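Local coordinates for putative glycyl-glycine endopeptidase lytM (Ruminococcus gnavus, PDB 3NYY), which is a putative glycyl-glycine endopeptidase, probably a metalloendopeptidase of the M23 family, at residues 18-24 with 45-51; 26-30 with 59-64; 88-94 with 240-246; 218-222 with 234-238. One frame throughout, in Å; residues are numbered along the deposited sequence.

Contact 1. Residues 18-24 with 45-51; sequences FRRQPVS and WMATDFE. With SO4 (sulfate ion), chain E.
Trp45 of helix 37-48 and Phe50 in the turn that follows form a hollow that receives Phe18 and Pro22 where helix 16-20 breaks off. The later helix closes in a Schellman motif at Asp49, and positive phi angles from Asp49 to Glu51 turn the chain back so that the Phe50 ring folds under its own helix: Trp45 CB sits over the centre of that ring. Phe18 brings its CA to 3.6 Å from Phe50 CE2, while its side chain crosses that of Trp45 at about a right angle, the ring planes 76° apart and CE1 3.9 Å from Trp45 CZ3. Gln21, bent at chi2 (-86°), lays NE2 over the middle of the Phe18 ring, where it donates to Phe18 O at 2.9 Å; its OE1 is taken by Trp88. Pro22 is the bump that fits between the indole and the edge of the Phe50 ring, and Val23 CG2 packs on Trp45 CZ2. The indole is pinned by a nearly straight bond, Trp45 NE1 to Pro22 O at 2.8 Å (171°), in the indole plane but above the carbonyl plane. Ser24 N donates to Glu51 OE2 at 3.0 Å on its syn side, an oxygen that Tyr44 also holds. Arg20, salt-bridged to Asp17, reaches across through two waters, one accepting from Arg20 NH2 and donating to Phe50 O at 2.6 Å.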
# COMPACT_ATOMS: atom_id res chain seq x y z
N PHE A 18 -10.28 -16.18 9.20
CA PHE A 18 -11.45 -15.41 8.83
C PHE A 18 -11.12 -13.92 8.78
O PHE A 18 -11.48 -13.21 7.83
CB PHE A 18 -12.61 -15.69 9.78
CG PHE A 18 -13.82 -14.89 9.46
CD1 PHE A 18 -14.72 -15.33 8.48
CD2 PHE A 18 -14.06 -13.66 10.08
CE1 PHE A 18 -15.86 -14.58 8.18
CE2 PHE A 18 -15.18 -12.90 9.75
CZ PHE A 18 -16.09 -13.36 8.79
N ARG A 19 -10.44 -13.43 9.80
CA ARG A 19 -10.13 -12.00 9.84
C ARG A 19 -9.31 -11.55 8.66
O ARG A 19 -9.48 -10.42 8.17
CB ARG A 19 -9.47 -11.61 11.15
CG ARG A 19 -10.32 -11.83 12.34
CD ARG A 19 -9.58 -11.51 13.63
NE ARG A 19 -9.32 -10.07 13.75
CZ ARG A 19 -8.59 -9.49 14.69
NH1 ARG A 19 -8.00 -10.21 15.66
NH2 ARG A 19 -8.45 -8.17 14.71
N ARG A 20 -8.42 -12.44 8.20
CA ARG A 20 -7.56 -12.12 7.05
C ARG A 20 -8.30 -12.05 5.70
O ARG A 20 -7.84 -11.36 4.80
CB ARG A 20 -6.41 -13.13 7.02
CG ARG A 20 -5.40 -12.91 5.85
CD ARG A 20 -4.12 -13.72 6.02
NE ARG A 20 -4.41 -15.13 6.29
CZ ARG A 20 -4.52 -16.09 5.39
NH1 ARG A 20 -4.35 -15.84 4.09
NH2 ARG A 20 -4.84 -17.32 5.78
N GLN A 21 -9.43 -12.75 5.58
CA GLN A 21 -10.28 -12.75 4.38
C GLN A 21 -9.54 -13.21 3.14
O GLN A 21 -9.41 -12.46 2.19
CB GLN A 21 -10.89 -11.36 4.17
CG GLN A 21 -11.76 -10.88 5.28
CD GLN A 21 -13.21 -11.32 5.22
OE1 GLN A 21 -13.95 -10.94 4.31
NE2 GLN A 21 -13.62 -12.15 6.23
N PRO A 22 -9.02 -14.44 3.15
CA PRO A 22 -8.15 -14.87 2.02
C PRO A 22 -9.00 -15.13 0.77
O PRO A 22 -9.75 -16.09 0.75
CB PRO A 22 -7.51 -16.14 2.55
CG PRO A 22 -8.42 -16.66 3.58
CD PRO A 22 -9.13 -15.48 4.18
N VAL A 23 -8.82 -14.34 -0.27
CA VAL A 23 -9.61 -14.47 -1.51
C VAL A 23 -8.67 -14.44 -2.70
O VAL A 23 -8.06 -13.40 -2.98
CB VAL A 23 -10.65 -13.36 -1.60
CG1 VAL A 23 -11.50 -13.53 -2.86
CG2 VAL A 23 -11.55 -13.35 -0.34
N SER A 24 -8.54 -15.59 -3.35
CA SER A 24 -7.77 -15.74 -4.58
C SER A 24 -8.27 -14.89 -5.73
O SER A 24 -9.39 -14.44 -5.76
CB SER A 24 -7.85 -17.19 -5.05
OG SER A 24 -9.18 -17.54 -5.48
N TRP A 45 -14.62 -20.65 1.69
CA TRP A 45 -13.75 -20.87 2.86
C TRP A 45 -13.99 -22.21 3.53
O TRP A 45 -13.04 -22.86 3.99
CB TRP A 45 -13.84 -19.74 3.85
CG TRP A 45 -13.26 -18.43 3.33
CD1 TRP A 45 -12.16 -18.28 2.49
CD2 TRP A 45 -13.74 -17.10 3.61
NE1 TRP A 45 -11.95 -16.95 2.24
CE2 TRP A 45 -12.90 -16.20 2.91
CE3 TRP A 45 -14.81 -16.60 4.36
CZ2 TRP A 45 -13.08 -14.81 2.96
CZ3 TRP A 45 -15.02 -15.22 4.41
CH2 TRP A 45 -14.16 -14.34 3.70
N MSE A 46 -15.25 -22.61 3.65
CA MSE A 46 -15.54 -23.91 4.24
C MSE A 46 -14.99 -25.05 3.41
O MSE A 46 -14.37 -25.97 3.95
CB MSE A 46 -17.06 -24.08 4.45
CG MSE A 46 -17.61 -23.31 5.64
SE MSE A 46 -16.91 -23.87 7.33
CE MSE A 46 -15.92 -22.46 7.88
N ALA A 47 -15.18 -24.98 2.10
CA ALA A 47 -14.79 -26.07 1.22
C ALA A 47 -13.26 -26.16 1.09
O ALA A 47 -12.76 -27.25 0.82
CB ALA A 47 -15.42 -25.89 -0.16
N THR A 48 -12.54 -25.04 1.25
CA THR A 48 -11.07 -24.99 1.13
C THR A 48 -10.34 -24.91 2.48
O THR A 48 -9.12 -24.75 2.49
CB THR A 48 -10.61 -23.78 0.31
OG1 THR A 48 -11.01 -22.58 0.98
CG2 THR A 48 -11.21 -23.82 -1.14
N ASP A 49 -11.07 -25.02 3.60
CA ASP A 49 -10.52 -24.80 4.93
C ASP A 49 -9.71 -23.46 4.94
O ASP A 49 -8.55 -23.42 5.36
CB ASP A 49 -9.62 -25.98 5.35
CG ASP A 49 -10.34 -27.33 5.34
OD1 ASP A 49 -11.61 -27.35 5.32
OD2 ASP A 49 -9.63 -28.37 5.36
N PHE A 50 -10.35 -22.39 4.46
CA PHE A 50 -9.72 -21.05 4.37
C PHE A 50 -8.44 -21.05 3.54
O PHE A 50 -7.39 -20.54 3.97
CB PHE A 50 -9.51 -20.42 5.75
CG PHE A 50 -10.79 -20.01 6.39
CD1 PHE A 50 -11.60 -20.95 6.98
CD2 PHE A 50 -11.23 -18.68 6.33
CE1 PHE A 50 -12.82 -20.58 7.54
CE2 PHE A 50 -12.42 -18.32 6.88
CZ PHE A 50 -13.20 -19.26 7.50
N GLU A 51 -8.57 -21.59 2.35
CA GLU A 51 -7.51 -21.71 1.36
C GLU A 51 -6.33 -22.56 1.81
O GLU A 51 -5.23 -22.39 1.30
CB GLU A 51 -7.04 -20.33 0.87
CG GLU A 51 -8.14 -19.54 0.13
CD GLU A 51 -7.58 -18.37 -0.72
OE1 GLU A 51 -6.57 -17.77 -0.33
OE2 GLU A 51 -8.21 -18.10 -1.78
S SO4 E . -6.29 -8.91 19.06
O1 SO4 E . -7.16 -8.82 17.90
O2 SO4 E . -6.59 -7.80 19.95
O3 SO4 E . -6.51 -10.20 19.71
O4 SO4 E . -4.88 -8.84 18.65
O HOH W 1 -4.54 -17.86 1.50
O HOH W 2 -4.93 -19.57 3.96

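Contact 2. Residues 26-30 with 59-64; sequences TMQVY and VSPSGF. With SO4 (sulfate ion), chain G.
Helix 25-31 of the LytM N-terminal domain lies against the start of helix 61-71, and Tyr30 is the main knob between them. Its CG stands opposite the backbone N (chi1 171°), which sends the ring out across the gap. Phe64 slides past it from the opposite direction, placing CE2 over one face of the Tyr30 ring, off centre; the two planes are 40° apart, and Tyr30 CZ comes within 3.4 Å of Phe64 CD2. Pro61 CD lies at the edge of the tyrosine ring, 3.9 Å from Tyr30 CE1, and Val59 CG1 fills the corner beside Tyr30 CB at 3.8 Å. The hydroxyl ends on Asp40 of helix 37-48, which probably limits how far the ring can swing. Ser60 is the N-cap of helix 61-71: its OG accepts from Gly63 N at 3.2 Å (160°). The same helix start holds a sulfate, probably from the crystallisation liquor, with Ser62 N donating to sulfate O4 at 2.7 Å, a place where the helix dipole is likely to attract an anion. Deeper in, Met27 is a selenomethionine deposited in two conformers, so its Met-aromatic contact, SE to Phe64 CZ at 3.8 Å, describes just one of them.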
# COMPACT_ATOMS: atom_id res chain seq x y z
N THR A 26 -9.06 -15.91 -8.71
CA THR A 26 -10.17 -16.69 -9.31
C THR A 26 -11.48 -16.36 -8.61
O THR A 26 -12.51 -16.07 -9.24
CB THR A 26 -9.89 -18.21 -9.22
OG1 THR A 26 -8.76 -18.50 -10.05
CG2 THR A 26 -11.08 -19.05 -9.69
N MSE A 27 -11.44 -16.38 -7.28
CA MSE A 27 -12.60 -16.03 -6.48
C MSE A 27 -12.96 -14.54 -6.61
O MSE A 27 -14.14 -14.20 -6.61
CB MSE A 27 -12.35 -16.46 -5.02
CG MSE A 27 -13.57 -16.54 -4.17
SE MSE A 27 -14.94 -17.69 -4.90
CE MSE A 27 -13.86 -18.94 -5.83
N GLN A 28 -11.98 -13.64 -6.72
CA GLN A 28 -12.33 -12.22 -6.92
C GLN A 28 -13.11 -12.01 -8.21
O GLN A 28 -14.09 -11.28 -8.23
CB GLN A 28 -11.10 -11.29 -6.91
CG GLN A 28 -10.69 -10.89 -5.52
CD GLN A 28 -11.63 -9.90 -4.82
OE1 GLN A 28 -12.58 -9.38 -5.40
NE2 GLN A 28 -11.32 -9.62 -3.57
N VAL A 29 -12.70 -12.68 -9.28
CA VAL A 29 -13.43 -12.59 -10.53
C VAL A 29 -14.83 -13.13 -10.35
O VAL A 29 -15.80 -12.51 -10.78
CB VAL A 29 -12.71 -13.36 -11.66
CG1 VAL A 29 -13.58 -13.44 -12.93
CG2 VAL A 29 -11.31 -12.74 -11.97
N TYR A 30 -14.94 -14.27 -9.64
CA TYR A 30 -16.26 -14.89 -9.47
C TYR A 30 -17.17 -14.00 -8.66
O TYR A 30 -18.35 -13.85 -8.98
CB TYR A 30 -16.12 -16.29 -8.84
CG TYR A 30 -17.49 -16.83 -8.48
CD1 TYR A 30 -18.28 -17.51 -9.40
CD2 TYR A 30 -18.01 -16.57 -7.22
CE1 TYR A 30 -19.56 -17.94 -9.03
CE2 TYR A 30 -19.24 -16.94 -6.87
CZ TYR A 30 -20.01 -17.64 -7.75
OH TYR A 30 -21.27 -17.99 -7.31
N VAL A 59 -15.86 -23.62 -9.56
CA VAL A 59 -16.08 -22.26 -9.06
C VAL A 59 -17.10 -21.63 -10.01
O VAL A 59 -16.75 -20.98 -11.00
CB VAL A 59 -14.78 -21.43 -8.99
CG1 VAL A 59 -15.09 -19.96 -8.69
CG2 VAL A 59 -13.85 -22.01 -7.94
N SER A 60 -18.37 -21.86 -9.69
CA SER A 60 -19.48 -21.49 -10.57
C SER A 60 -20.75 -21.46 -9.75
O SER A 60 -20.80 -22.05 -8.65
CB SER A 60 -19.65 -22.54 -11.68
OG SER A 60 -20.17 -23.78 -11.18
N PRO A 61 -21.80 -20.81 -10.28
CA PRO A 61 -23.08 -20.76 -9.58
C PRO A 61 -23.61 -22.12 -9.14
O PRO A 61 -24.08 -22.27 -8.00
CB PRO A 61 -24.02 -20.11 -10.62
CG PRO A 61 -23.11 -19.22 -11.39
CD PRO A 61 -21.81 -19.97 -11.50
N SER A 62 -23.54 -23.12 -10.01
CA SER A 62 -24.06 -24.44 -9.68
C SER A 62 -23.18 -25.15 -8.62
O SER A 62 -23.69 -25.87 -7.80
CB SER A 62 -24.18 -25.33 -10.91
OG SER A 62 -22.96 -25.34 -11.63
N GLY A 63 -21.87 -24.92 -8.68
CA GLY A 63 -20.95 -25.46 -7.66
C GLY A 63 -21.28 -24.91 -6.28
O GLY A 63 -21.35 -25.65 -5.31
N PHE A 64 -21.56 -23.61 -6.20
CA PHE A 64 -21.88 -22.97 -4.93
C PHE A 64 -23.25 -23.32 -4.43
O PHE A 64 -23.44 -23.50 -3.23
CB PHE A 64 -21.69 -21.45 -4.98
CG PHE A 64 -20.23 -21.06 -4.93
CD1 PHE A 64 -19.47 -21.32 -3.77
CD2 PHE A 64 -19.59 -20.57 -6.04
CE1 PHE A 64 -18.10 -21.03 -3.77
CE2 PHE A 64 -18.25 -20.28 -6.00
CZ PHE A 64 -17.52 -20.50 -4.86
S SO4 G . -23.46 -22.56 -14.04
O1 SO4 G . -22.21 -21.97 -14.54
O2 SO4 G . -24.53 -21.58 -13.91
O3 SO4 G . -23.86 -23.60 -14.98
O4 SO4 G . -23.20 -23.12 -12.72

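Contact 3. Residues 88-94 with 240-246; sequences WNDVKYF and YAENARI
Tyr240, with CG roughly anti to its N (chi1 155°), turns its ring to Trp88, whose CG lies beside its own N (chi1 -71°). The indole edge points at the tyrosine face, a T-shaped pair with Trp88 CE3 over the Tyr240 ring and the centroids 5.6 Å apart; Trp88 CZ3 also lies 3.7 Å from Tyr240 CB. The Tyr240 hydroxyl donates to a water that in turn donates to Trp88 O and Val91 O, tying three groups together. Further along, Val91 CG1 packs on Ala241 CB at 3.8 Å. Tyr93 stands between two aliphatic groups, Lys92 CG over one face and Ile246 CB over the other, the latter a CH-pi contact 4.0 Å from the ring centroid, while Ala244 O lies at the ring edge. An alanine at Tyr93 would strip Ile246 of the ring it rests on and is likely to leave its side chain free to turn. Phe94 points the same way as Arg245, its CB 3.8 Å from Arg245 CG. Its backbone N donates to Ala244 O at 2.9 Å, and a second water links Phe94 O to Ile246 N. A type I beta turn from Ala241 to Ala244 shapes the 240-246 loop, and the Phe94-Ala244 bond and the water join the two loops as they run into the two-stranded parallel sheet of 98-99 and 247-248.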
# COMPACT_ATOMS: atom_id res chain seq x y z
N TRP A 88 -19.74 -8.49 3.25
CA TRP A 88 -19.77 -8.49 1.77
C TRP A 88 -21.06 -7.96 1.18
O TRP A 88 -21.00 -7.29 0.16
CB TRP A 88 -19.50 -9.90 1.20
CG TRP A 88 -18.09 -10.31 1.40
CD1 TRP A 88 -17.56 -10.79 2.55
CD2 TRP A 88 -17.02 -10.20 0.46
NE1 TRP A 88 -16.18 -11.01 2.37
CE2 TRP A 88 -15.85 -10.65 1.09
CE3 TRP A 88 -16.93 -9.75 -0.86
CZ2 TRP A 88 -14.62 -10.67 0.46
CZ3 TRP A 88 -15.69 -9.84 -1.52
CH2 TRP A 88 -14.55 -10.26 -0.85
N ASN A 89 -22.22 -8.24 1.79
CA ASN A 89 -23.48 -8.06 1.07
C ASN A 89 -24.08 -6.66 1.04
O ASN A 89 -24.97 -6.38 0.20
CB ASN A 89 -24.53 -9.07 1.57
CG ASN A 89 -24.29 -10.46 1.04
OD1 ASN A 89 -23.15 -10.87 0.81
ND2 ASN A 89 -25.38 -11.19 0.80
N ASP A 90 -23.64 -5.80 1.96
CA ASP A 90 -24.16 -4.43 2.05
C ASP A 90 -23.35 -3.42 1.24
O ASP A 90 -23.80 -2.27 1.10
CB ASP A 90 -24.26 -3.92 3.50
CG ASP A 90 -25.23 -4.72 4.37
OD1 ASP A 90 -26.10 -5.46 3.83
OD2 ASP A 90 -25.11 -4.59 5.61
N VAL A 91 -22.19 -3.81 0.71
CA VAL A 91 -21.32 -2.89 -0.01
C VAL A 91 -21.84 -2.69 -1.41
O VAL A 91 -21.80 -3.62 -2.25
CB VAL A 91 -19.88 -3.41 -0.01
CG1 VAL A 91 -18.94 -2.58 -0.91
CG2 VAL A 91 -19.35 -3.40 1.50
N LYS A 92 -22.29 -1.47 -1.67
CA LYS A 92 -22.76 -1.02 -2.99
C LYS A 92 -21.69 -0.21 -3.74
O LYS A 92 -21.58 -0.31 -4.95
CB LYS A 92 -24.01 -0.12 -2.81
CG LYS A 92 -24.61 0.36 -4.11
CD LYS A 92 -25.98 1.01 -3.95
CE LYS A 92 -26.48 1.39 -5.35
NZ LYS A 92 -27.67 2.29 -5.20
N TYR A 93 -20.86 0.53 -3.00
CA TYR A 93 -19.86 1.41 -3.59
C TYR A 93 -18.50 1.34 -2.87
O TYR A 93 -18.43 1.10 -1.66
CB TYR A 93 -20.34 2.85 -3.54
CG TYR A 93 -21.49 3.21 -4.41
CD1 TYR A 93 -21.36 3.20 -5.80
CD2 TYR A 93 -22.71 3.64 -3.86
CE1 TYR A 93 -22.41 3.57 -6.61
CE2 TYR A 93 -23.75 4.03 -4.66
CZ TYR A 93 -23.61 3.98 -6.03
OH TYR A 93 -24.65 4.41 -6.87
N PHE A 94 -17.45 1.53 -3.66
CA PHE A 94 -16.12 1.86 -3.15
C PHE A 94 -16.27 3.22 -2.40
O PHE A 94 -17.13 4.02 -2.74
CB PHE A 94 -15.21 2.03 -4.37
CG PHE A 94 -13.74 2.05 -4.03
CD1 PHE A 94 -13.07 0.88 -3.70
CD2 PHE A 94 -13.02 3.24 -4.10
CE1 PHE A 94 -11.74 0.90 -3.39
CE2 PHE A 94 -11.66 3.28 -3.79
CZ PHE A 94 -11.03 2.12 -3.41
N TYR A 240 -13.35 -5.95 -4.48
CA TYR A 240 -14.64 -6.32 -5.08
C TYR A 240 -15.47 -5.11 -5.50
O TYR A 240 -16.12 -5.14 -6.56
CB TYR A 240 -15.41 -7.22 -4.09
CG TYR A 240 -16.91 -7.27 -4.18
CD1 TYR A 240 -17.54 -8.19 -5.00
CD2 TYR A 240 -17.68 -6.43 -3.40
CE1 TYR A 240 -18.92 -8.26 -5.04
CE2 TYR A 240 -19.05 -6.45 -3.45
CZ TYR A 240 -19.67 -7.39 -4.28
OH TYR A 240 -21.04 -7.42 -4.31
N ALA A 241 -15.38 -4.04 -4.73
CA ALA A 241 -16.08 -2.80 -5.01
C ALA A 241 -15.29 -1.79 -5.86
O ALA A 241 -15.81 -0.72 -6.13
CB ALA A 241 -16.45 -2.13 -3.68
N GLU A 242 -14.09 -2.18 -6.30
CA GLU A 242 -13.15 -1.27 -6.99
C GLU A 242 -13.76 -0.56 -8.19
O GLU A 242 -13.55 0.64 -8.37
CB GLU A 242 -11.89 -2.05 -7.44
CG GLU A 242 -12.09 -3.06 -8.57
CD GLU A 242 -10.99 -4.13 -8.62
OE1 GLU A 242 -9.90 -3.92 -8.02
OE2 GLU A 242 -11.25 -5.19 -9.25
N ASN A 243 -14.52 -1.31 -8.98
CA ASN A 243 -15.15 -0.81 -10.21
C ASN A 243 -16.55 -0.25 -9.97
O ASN A 243 -17.25 0.06 -10.92
CB ASN A 243 -15.20 -1.89 -11.29
CG ASN A 243 -13.82 -2.28 -11.75
OD1 ASN A 243 -12.90 -1.45 -11.77
ND2 ASN A 243 -13.65 -3.56 -12.08
N ALA A 244 -16.93 -0.10 -8.70
CA ALA A 244 -18.20 0.49 -8.30
C ALA A 244 -17.93 1.83 -7.63
O ALA A 244 -18.17 2.04 -6.43
CB ALA A 244 -18.99 -0.45 -7.38
N ARG A 245 -17.40 2.76 -8.39
CA ARG A 245 -17.12 4.11 -7.88
C ARG A 245 -18.25 5.04 -8.32
O ARG A 245 -18.57 5.15 -9.51
CB ARG A 245 -15.76 4.58 -8.35
CG ARG A 245 -14.66 3.84 -7.61
CD ARG A 245 -13.25 4.25 -7.98
NE ARG A 245 -12.88 5.57 -7.46
CZ ARG A 245 -11.73 6.19 -7.74
NH1 ARG A 245 -10.83 5.63 -8.54
NH2 ARG A 245 -11.49 7.39 -7.21
N ILE A 246 -18.88 5.69 -7.36
CA ILE A 246 -19.92 6.67 -7.64
C ILE A 246 -19.28 7.87 -8.35
O ILE A 246 -18.10 8.17 -8.13
CB ILE A 246 -20.73 7.00 -6.37
CG1 ILE A 246 -22.08 7.59 -6.74
CG2 ILE A 246 -19.96 7.93 -5.50
CD1 ILE A 246 -22.96 7.79 -5.53
O HOH W 3 -22.20 -6.37 -2.06
O HOH W 4 -17.27 5.51 -4.97

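Contact 4. Residues 218-222 with 234-238; sequences HLGIY and PYPVL
The puckered ring of Pro234 is met by strand 216-225 from two directions. Ile221 CD1 stands over one side of the ring, 3.8 Å from Pro234 CB, while Leu219 CD2 comes up to the same CB at 3.7 Å, near the mean plane of the ring. The neighbouring Pro234 CG rests 3.6 Å from Leu219 O. Pro234 leads into helix 235-240, and its carbonyl accepts from Leu238 N at 3.0 Å, so the proline and the two side chains behind it face the strand together. Leu219 and Leu238 reach toward each other tip to tip, Leu219 CD2 meeting Leu238 CD1 at 3.7 Å. Ile221 is extended beyond CG1 (chi2 174°), which carries CD1 far enough to touch Val237 CG1, also at 3.7 Å. With an alanine in place of Ile221, Val237 CG1 would lose its mate and a gap would probably open beside the proline ring. The strand also carries His218, part of the His-x-His signature of M23 peptidases, whose ND1 is hydrogen-bonded to Asp129; Leu219 and Ile221 lean the other way, onto the helix. All the touching residues are buried and no hydrogen bond passes between the segments, which implies that this seam between the sheet and the helix depends on close apolar fit and exclusion of water.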
# COMPACT_ATOMS: atom_id res chain seq x y z
N HIS A 218 -8.43 5.99 6.18
CA HIS A 218 -8.32 4.69 6.83
C HIS A 218 -9.72 4.10 6.91
O HIS A 218 -10.62 4.72 7.50
CB HIS A 218 -7.68 4.78 8.22
CG HIS A 218 -7.73 3.49 8.95
ND1 HIS A 218 -6.75 2.52 8.80
CD2 HIS A 218 -8.67 2.97 9.78
CE1 HIS A 218 -7.09 1.46 9.53
NE2 HIS A 218 -8.23 1.71 10.16
N LEU A 219 -9.88 2.89 6.36
CA LEU A 219 -11.16 2.15 6.40
C LEU A 219 -10.99 0.94 7.28
O LEU A 219 -10.05 0.15 7.11
CB LEU A 219 -11.60 1.72 5.01
CG LEU A 219 -12.90 0.86 5.05
CD1 LEU A 219 -14.09 1.92 5.28
CD2 LEU A 219 -13.03 -0.02 3.84
N GLY A 220 -11.91 0.79 8.23
CA GLY A 220 -12.00 -0.40 9.04
C GLY A 220 -13.39 -1.01 8.93
O GLY A 220 -14.35 -0.33 8.65
N ILE A 221 -13.46 -2.32 9.11
CA ILE A 221 -14.76 -3.03 9.21
C ILE A 221 -14.68 -3.85 10.47
O ILE A 221 -13.73 -4.65 10.64
CB ILE A 221 -15.00 -3.94 8.00
CG1 ILE A 221 -15.00 -3.12 6.72
CG2 ILE A 221 -16.39 -4.68 8.14
CD1 ILE A 221 -15.09 -3.90 5.39
N TYR A 222 -15.72 -3.72 11.28
CA TYR A 222 -15.76 -4.40 12.57
C TYR A 222 -17.04 -5.20 12.74
O TYR A 222 -18.16 -4.72 12.44
CB TYR A 222 -15.69 -3.40 13.75
CG TYR A 222 -14.38 -2.65 13.85
CD1 TYR A 222 -14.10 -1.60 12.98
CD2 TYR A 222 -13.41 -3.01 14.77
CE1 TYR A 222 -12.91 -0.90 13.06
CE2 TYR A 222 -12.20 -2.31 14.86
CZ TYR A 222 -11.97 -1.26 14.00
OH TYR A 222 -10.74 -0.58 14.08
N PRO A 234 -10.52 -5.27 5.35
CA PRO A 234 -11.41 -4.75 4.31
C PRO A 234 -10.86 -4.89 2.90
O PRO A 234 -11.58 -4.61 1.96
CB PRO A 234 -11.47 -3.24 4.64
CG PRO A 234 -10.97 -3.12 6.02
CD PRO A 234 -9.92 -4.18 6.15
N TYR A 235 -9.61 -5.30 2.75
CA TYR A 235 -9.00 -5.25 1.44
C TYR A 235 -9.79 -6.03 0.37
O TYR A 235 -10.10 -5.49 -0.70
CB TYR A 235 -7.52 -5.70 1.49
CG TYR A 235 -6.86 -5.75 0.14
CD1 TYR A 235 -6.32 -4.58 -0.40
CD2 TYR A 235 -6.80 -6.93 -0.62
CE1 TYR A 235 -5.71 -4.58 -1.64
CE2 TYR A 235 -6.16 -6.90 -1.90
CZ TYR A 235 -5.66 -5.70 -2.38
OH TYR A 235 -5.03 -5.58 -3.64
N PRO A 236 -10.15 -7.31 0.64
CA PRO A 236 -10.84 -8.03 -0.46
C PRO A 236 -12.21 -7.47 -0.87
O PRO A 236 -12.51 -7.40 -2.09
CB PRO A 236 -10.90 -9.48 0.08
CG PRO A 236 -9.68 -9.55 1.04
CD PRO A 236 -9.73 -8.21 1.72
N VAL A 237 -12.99 -7.01 0.10
CA VAL A 237 -14.28 -6.35 -0.24
C VAL A 237 -14.06 -5.02 -0.96
O VAL A 237 -14.79 -4.68 -1.88
CB VAL A 237 -15.23 -6.29 0.95
CG1 VAL A 237 -14.84 -5.22 1.98
CG2 VAL A 237 -16.73 -6.06 0.49
N LEU A 238 -12.96 -4.32 -0.64
CA LEU A 238 -12.63 -3.10 -1.37
C LEU A 238 -12.30 -3.43 -2.81
O LEU A 238 -12.74 -2.72 -3.70
CB LEU A 238 -11.47 -2.34 -0.73
CG LEU A 238 -11.82 -1.54 0.51
CD1 LEU A 238 -10.59 -1.13 1.30
CD2 LEU A 238 -12.70 -0.25 0.16

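In the fold
Contacts 1 and 2 belong to the helical LytM N-terminal domain, their centres about 14 Å apart, and their segments alternate along the chain, so helices 16-20, 25-31, 37-48 and 61-71 are interlocked. Contact 3 follows in sequence, and contact 4 is nested within the long loop it closes; their centres are about 11 Å apart, and both use helix 235-240 or the loop after it. Contact 4 sits near the centre of the chain, where that helix meets the large antiparallel sheet. Helix 235-240 therefore lies between the two halves: Pro236 accepts from Gln28, while Trp88 packs on it and bonds Gln21, joining the helical domain to the peptidase-like sheet.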